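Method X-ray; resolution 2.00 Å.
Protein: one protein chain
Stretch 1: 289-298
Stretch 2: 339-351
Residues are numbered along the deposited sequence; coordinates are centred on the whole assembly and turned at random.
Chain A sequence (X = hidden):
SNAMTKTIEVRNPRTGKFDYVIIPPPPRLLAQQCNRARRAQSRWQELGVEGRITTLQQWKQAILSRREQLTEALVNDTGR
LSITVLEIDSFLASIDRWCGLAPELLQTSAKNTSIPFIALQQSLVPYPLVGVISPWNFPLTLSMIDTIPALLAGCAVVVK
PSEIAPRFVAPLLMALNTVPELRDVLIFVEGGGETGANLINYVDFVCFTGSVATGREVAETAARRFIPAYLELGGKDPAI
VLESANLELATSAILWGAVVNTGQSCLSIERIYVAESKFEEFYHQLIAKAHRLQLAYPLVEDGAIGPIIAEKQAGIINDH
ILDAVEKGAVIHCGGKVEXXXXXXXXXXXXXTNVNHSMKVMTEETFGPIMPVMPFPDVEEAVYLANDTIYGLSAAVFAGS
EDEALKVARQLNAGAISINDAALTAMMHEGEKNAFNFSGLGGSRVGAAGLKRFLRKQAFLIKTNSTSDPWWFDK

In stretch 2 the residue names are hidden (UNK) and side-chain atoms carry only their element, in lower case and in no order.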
# COMPACT_ATOMS: atom_id res chain seq x y z
N LYS A 289 -16.28 0.92 39.98
CA LYS A 289 -15.29 1.84 39.42
C LYS A 289 -15.91 2.84 38.44
O LYS A 289 -15.54 4.01 38.41
CB LYS A 289 -14.09 1.06 38.78
CG LYS A 289 -13.32 0.24 39.80
CD LYS A 289 -12.28 -0.66 39.15
CE LYS A 289 -11.33 -1.20 40.22
NZ LYS A 289 -10.22 -1.99 39.61
N ALA A 290 -16.83 2.38 37.61
CA ALA A 290 -17.50 3.25 36.66
C ALA A 290 -18.33 4.31 37.37
O ALA A 290 -18.34 5.49 36.98
CB ALA A 290 -18.41 2.45 35.79
N HIS A 291 -18.95 3.89 38.44
CA HIS A 291 -19.84 4.76 39.14
C HIS A 291 -19.04 5.92 39.78
O HIS A 291 -19.59 7.00 39.92
CB HIS A 291 -20.66 3.99 40.16
CG HIS A 291 -21.81 4.77 40.65
ND1 HIS A 291 -21.82 5.38 41.89
CD2 HIS A 291 -22.93 5.18 40.02
CE1 HIS A 291 -22.93 6.08 42.03
NE2 HIS A 291 -23.63 5.97 40.91
N ARG A 292 -17.76 5.72 40.11
CA ARG A 292 -16.93 6.80 40.67
C ARG A 292 -16.63 7.94 39.67
O ARG A 292 -16.35 9.05 40.09
CB ARG A 292 -15.61 6.28 41.23
CG ARG A 292 -15.73 5.42 42.49
CD ARG A 292 -14.57 4.43 42.69
NE ARG A 292 -13.35 5.05 43.23
CZ ARG A 292 -12.30 5.49 42.52
NH1 ARG A 292 -12.27 5.41 41.19
NH2 ARG A 292 -11.25 6.01 43.16
N LEU A 293 -16.71 7.70 38.36
CA LEU A 293 -16.36 8.74 37.38
C LEU A 293 -17.43 9.85 37.28
O LEU A 293 -18.62 9.58 37.31
CB LEU A 293 -16.12 8.11 35.99
CG LEU A 293 -15.07 6.98 35.96
CD1 LEU A 293 -14.87 6.47 34.56
CD2 LEU A 293 -13.76 7.48 36.55
N GLN A 294 -16.98 11.09 37.14
CA GLN A 294 -17.87 12.24 37.06
C GLN A 294 -17.85 12.92 35.69
O GLN A 294 -16.82 12.96 35.01
CB GLN A 294 -17.47 13.27 38.13
CG GLN A 294 -17.55 12.70 39.54
CD GLN A 294 -18.99 12.34 39.91
OE1 GLN A 294 -19.90 13.14 39.72
NE2 GLN A 294 -19.20 11.12 40.42
N LEU A 295 -19.02 13.42 35.29
CA LEU A 295 -19.13 14.27 34.11
C LEU A 295 -18.42 15.58 34.39
O LEU A 295 -18.35 16.03 35.51
CB LEU A 295 -20.59 14.56 33.77
CG LEU A 295 -21.44 13.35 33.47
CD1 LEU A 295 -22.81 13.82 33.03
CD2 LEU A 295 -20.76 12.54 32.38
N ALA A 296 -17.89 16.19 33.33
CA ALA A 296 -17.22 17.47 33.40
C ALA A 296 -18.29 18.55 33.27
O ALA A 296 -18.27 19.36 32.37
CB ALA A 296 -16.17 17.58 32.31
N TYR A 297 -19.21 18.52 34.22
CA TYR A 297 -20.38 19.34 34.20
C TYR A 297 -20.68 19.70 35.66
O TYR A 297 -20.65 18.82 36.51
CB TYR A 297 -21.55 18.55 33.63
CG TYR A 297 -22.76 19.41 33.58
CD1 TYR A 297 -22.88 20.39 32.61
CD2 TYR A 297 -23.76 19.31 34.55
CE1 TYR A 297 -23.97 21.23 32.57
CE2 TYR A 297 -24.87 20.16 34.52
CZ TYR A 297 -24.96 21.12 33.53
OH TYR A 297 -26.03 21.96 33.46
N PRO A 298 -20.99 20.95 35.94
CA PRO A 298 -21.21 22.09 35.04
C PRO A 298 -19.96 22.72 34.49
O PRO A 298 -20.06 23.36 33.49
CB PRO A 298 -21.94 23.12 35.93
CG PRO A 298 -21.56 22.74 37.33
CD PRO A 298 -21.48 21.25 37.32
N UNK A 339 -29.41 15.83 27.72
CA UNK A 339 -29.02 17.21 27.51
C UNK A 339 -28.79 17.89 28.85
O UNK A 339 -29.59 17.79 29.77
c UNK A 339 -30.08 17.94 26.64
o UNK A 339 -31.70 20.40 27.51
o UNK A 339 -29.76 21.10 28.19
c UNK A 339 -30.45 20.38 27.44
c UNK A 339 -29.79 19.44 26.41
N UNK A 340 -27.63 18.53 28.99
CA UNK A 340 -27.30 19.30 30.17
C UNK A 340 -26.52 20.54 29.74
O UNK A 340 -25.49 20.45 29.02
c UNK A 340 -28.18 17.46 32.74
c UNK A 340 -26.48 18.49 31.16
c UNK A 340 -25.94 16.38 32.29
c UNK A 340 -27.08 17.19 31.70
N UNK A 341 -27.05 21.71 30.12
CA UNK A 341 -26.48 23.00 29.72
C UNK A 341 -26.43 23.20 28.22
O UNK A 341 -25.65 24.01 27.71
N UNK A 342 -27.28 22.47 27.50
CA UNK A 342 -27.33 22.56 26.05
C UNK A 342 -26.47 21.54 25.34
O UNK A 342 -26.56 21.40 24.11
N UNK A 343 -25.61 20.84 26.07
CA UNK A 343 -24.77 19.77 25.51
C UNK A 343 -25.36 18.38 25.69
O UNK A 343 -26.26 18.20 26.48
N UNK A 344 -24.85 17.41 24.95
CA UNK A 344 -25.26 16.01 25.11
C UNK A 344 -24.20 15.26 25.91
O UNK A 344 -22.99 15.42 25.67
c UNK A 344 -26.61 16.37 21.75
c UNK A 344 -28.77 16.04 22.23
c UNK A 344 -25.42 15.31 23.75
n UNK A 344 -27.89 16.57 21.32
c UNK A 344 -30.17 15.99 22.22
c UNK A 344 -28.65 14.85 24.35
c UNK A 344 -26.62 15.72 22.95
c UNK A 344 -27.99 15.48 23.27
c UNK A 344 -30.78 15.37 23.29
c UNK A 344 -30.03 14.80 24.36
N UNK A 345 -24.67 14.39 26.78
CA UNK A 345 -23.85 13.65 27.72
C UNK A 345 -24.35 12.22 27.90
O UNK A 345 -25.54 11.92 27.72
c UNK A 345 -20.03 16.74 30.05
c UNK A 345 -21.05 15.85 29.79
c UNK A 345 -22.42 17.76 29.21
c UNK A 345 -20.21 18.13 29.86
c UNK A 345 -23.54 15.77 29.05
c UNK A 345 -22.28 16.36 29.37
c UNK A 345 -23.87 14.33 29.09
n UNK A 345 -23.71 18.00 28.81
c UNK A 345 -21.40 18.64 29.44
c UNK A 345 -24.37 16.80 28.73
N UNK A 346 -23.41 11.34 28.21
CA UNK A 346 -23.71 9.96 28.62
C UNK A 346 -22.67 9.55 29.65
O UNK A 346 -21.46 9.72 29.44
s UNK A 346 -24.30 7.32 27.86
c UNK A 346 -23.64 8.99 27.45
N UNK A 347 -23.15 8.97 30.72
CA UNK A 347 -22.24 8.46 31.73
C UNK A 347 -21.77 7.06 31.37
O UNK A 347 -22.42 6.35 30.60
n UNK A 347 -23.72 10.81 35.83
c UNK A 347 -23.91 9.58 35.06
c UNK A 347 -23.20 9.74 33.72
c UNK A 347 -22.91 8.40 33.11
n UNK A 347 -24.17 12.95 36.49
c UNK A 347 -24.48 11.89 35.76
n UNK A 347 -25.56 11.92 34.97
N UNK A 348 -20.63 6.66 31.93
CA UNK A 348 -20.17 5.27 31.84
C UNK A 348 -21.30 4.29 32.14
O UNK A 348 -22.00 4.44 33.12
c UNK A 348 -18.53 6.59 32.96
c UNK A 348 -19.08 5.21 32.92
c UNK A 348 -19.74 7.48 32.79
N UNK A 349 -21.52 3.37 31.23
CA UNK A 349 -22.68 2.52 31.24
C UNK A 349 -22.26 1.07 31.18
O UNK A 349 -21.61 0.67 30.22
o UNK A 349 -23.95 4.23 30.11
c UNK A 349 -23.54 2.86 30.03
c UNK A 349 -24.75 1.99 29.92
N UNK A 350 -22.59 0.30 32.23
CA UNK A 350 -22.37 -1.16 32.24
C UNK A 350 -23.71 -1.85 31.98
O UNK A 350 -24.68 -1.59 32.69
c UNK A 350 -21.60 -3.17 33.57
c UNK A 350 -21.80 -1.65 33.58
c UNK A 350 -20.49 -0.94 33.87
N UNK A 351 -23.73 -2.76 31.00
CA UNK A 351 -24.91 -3.55 30.69
C UNK A 351 -24.58 -5.01 30.63
O UNK A 351 -23.52 -5.42 30.16
c UNK A 351 -25.37 -1.81 28.86
c UNK A 351 -25.45 -3.23 29.32
c UNK A 351 -25.90 -3.33 26.30
se UNK A 351 -26.22 -1.63 27.05
O HOH W 1 -21.21 10.13 36.67
O HOH W 2 -20.88 13.47 37.22

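Position 339 carries three side-chain carbons, the third bearing two oxygens, and touches nothing on stretch 1; this carboxylate makes it Glu339. Position 340 has four carbons forked at the second, and its CB lies over one face of the Tyr297 ring, 3.9 Å from Tyr297 CZ. It is Leu340.

Positions 341, 342 and 343 have no side-chain atoms and are therefore Gly341, Gly342 and Gly343, which with Leu340 form a type I' turn. A CB on Gly341 would lie 3.2 Å from Tyr297 CE1, and its positive phi also favours glycine. At Gly342 a CB would be jammed against the carbonyl O of Gly341, and Gly342 N donates to Glu339 OE2 (2.9 Å). The turn is closed by backbone hydrogen bonds in both directions between Leu340 and Gly343.

Position 344 shows one carbon followed by fused five- and six-membered rings with eight carbons and one nitrogen, out of reach of stretch 1: Trp344. Position 345 has the same fused rings, but here they pack against Tyr297, whose CB sits over the face of the six-membered ring, 4.2 Å from its centroid. It is Trp345. Its NE1 donates to Leu340 O (3.0 Å), tying the indole to the turn, and its CH2 reaches Ala296 O at 3.4 Å. A CB on Gly343 would be crowded by Trp345 NE1.

Position 346, one carbon then sulfur, points away from stretch 1 and is Cys346. Position 347 has three carbons, a nitrogen, and a carbon with two more nitrogens, with Leu295 CD1 over one face of that planar group: Arg347, its CZ 3.7 Å from Leu295 CD1. Position 348 has three carbons closing a ring onto the backbone nitrogen, and this ring packs on Ala290 and Leu293. It is Pro348, with Pro348 CB 4.0 Å from Ala290 CB and Pro348 CG 4.0 Å from Leu293 CD1.

Position 349 bears one carbon carrying an oxygen and a carbon and faces away: Thr349, whose OG1 donates to Arg347 O (2.7 Å). Position 350, three carbons branched at the first, approaches Ala290 CB and is Val350, with CG2 at 4.4 Å. Position 351, two carbons, selenium and a carbon, is selenomethionine, Met351, beyond reach.

No direct hydrogen bond crosses the contact. Leu295 packs among Leu340, Trp345 and Arg347, while Tyr297 contacts both Leu340, whose CB lies over one face of its ring, and Trp345, toward whose face it turns an edge in an offset edge-to-face pair. Water supplies the polar links: one molecule donates to Leu293 O and accepts from Arg347 NE, each at 2.7 Å.

Stretch 2, residues 339-351: ELGGGWWCRPTVM
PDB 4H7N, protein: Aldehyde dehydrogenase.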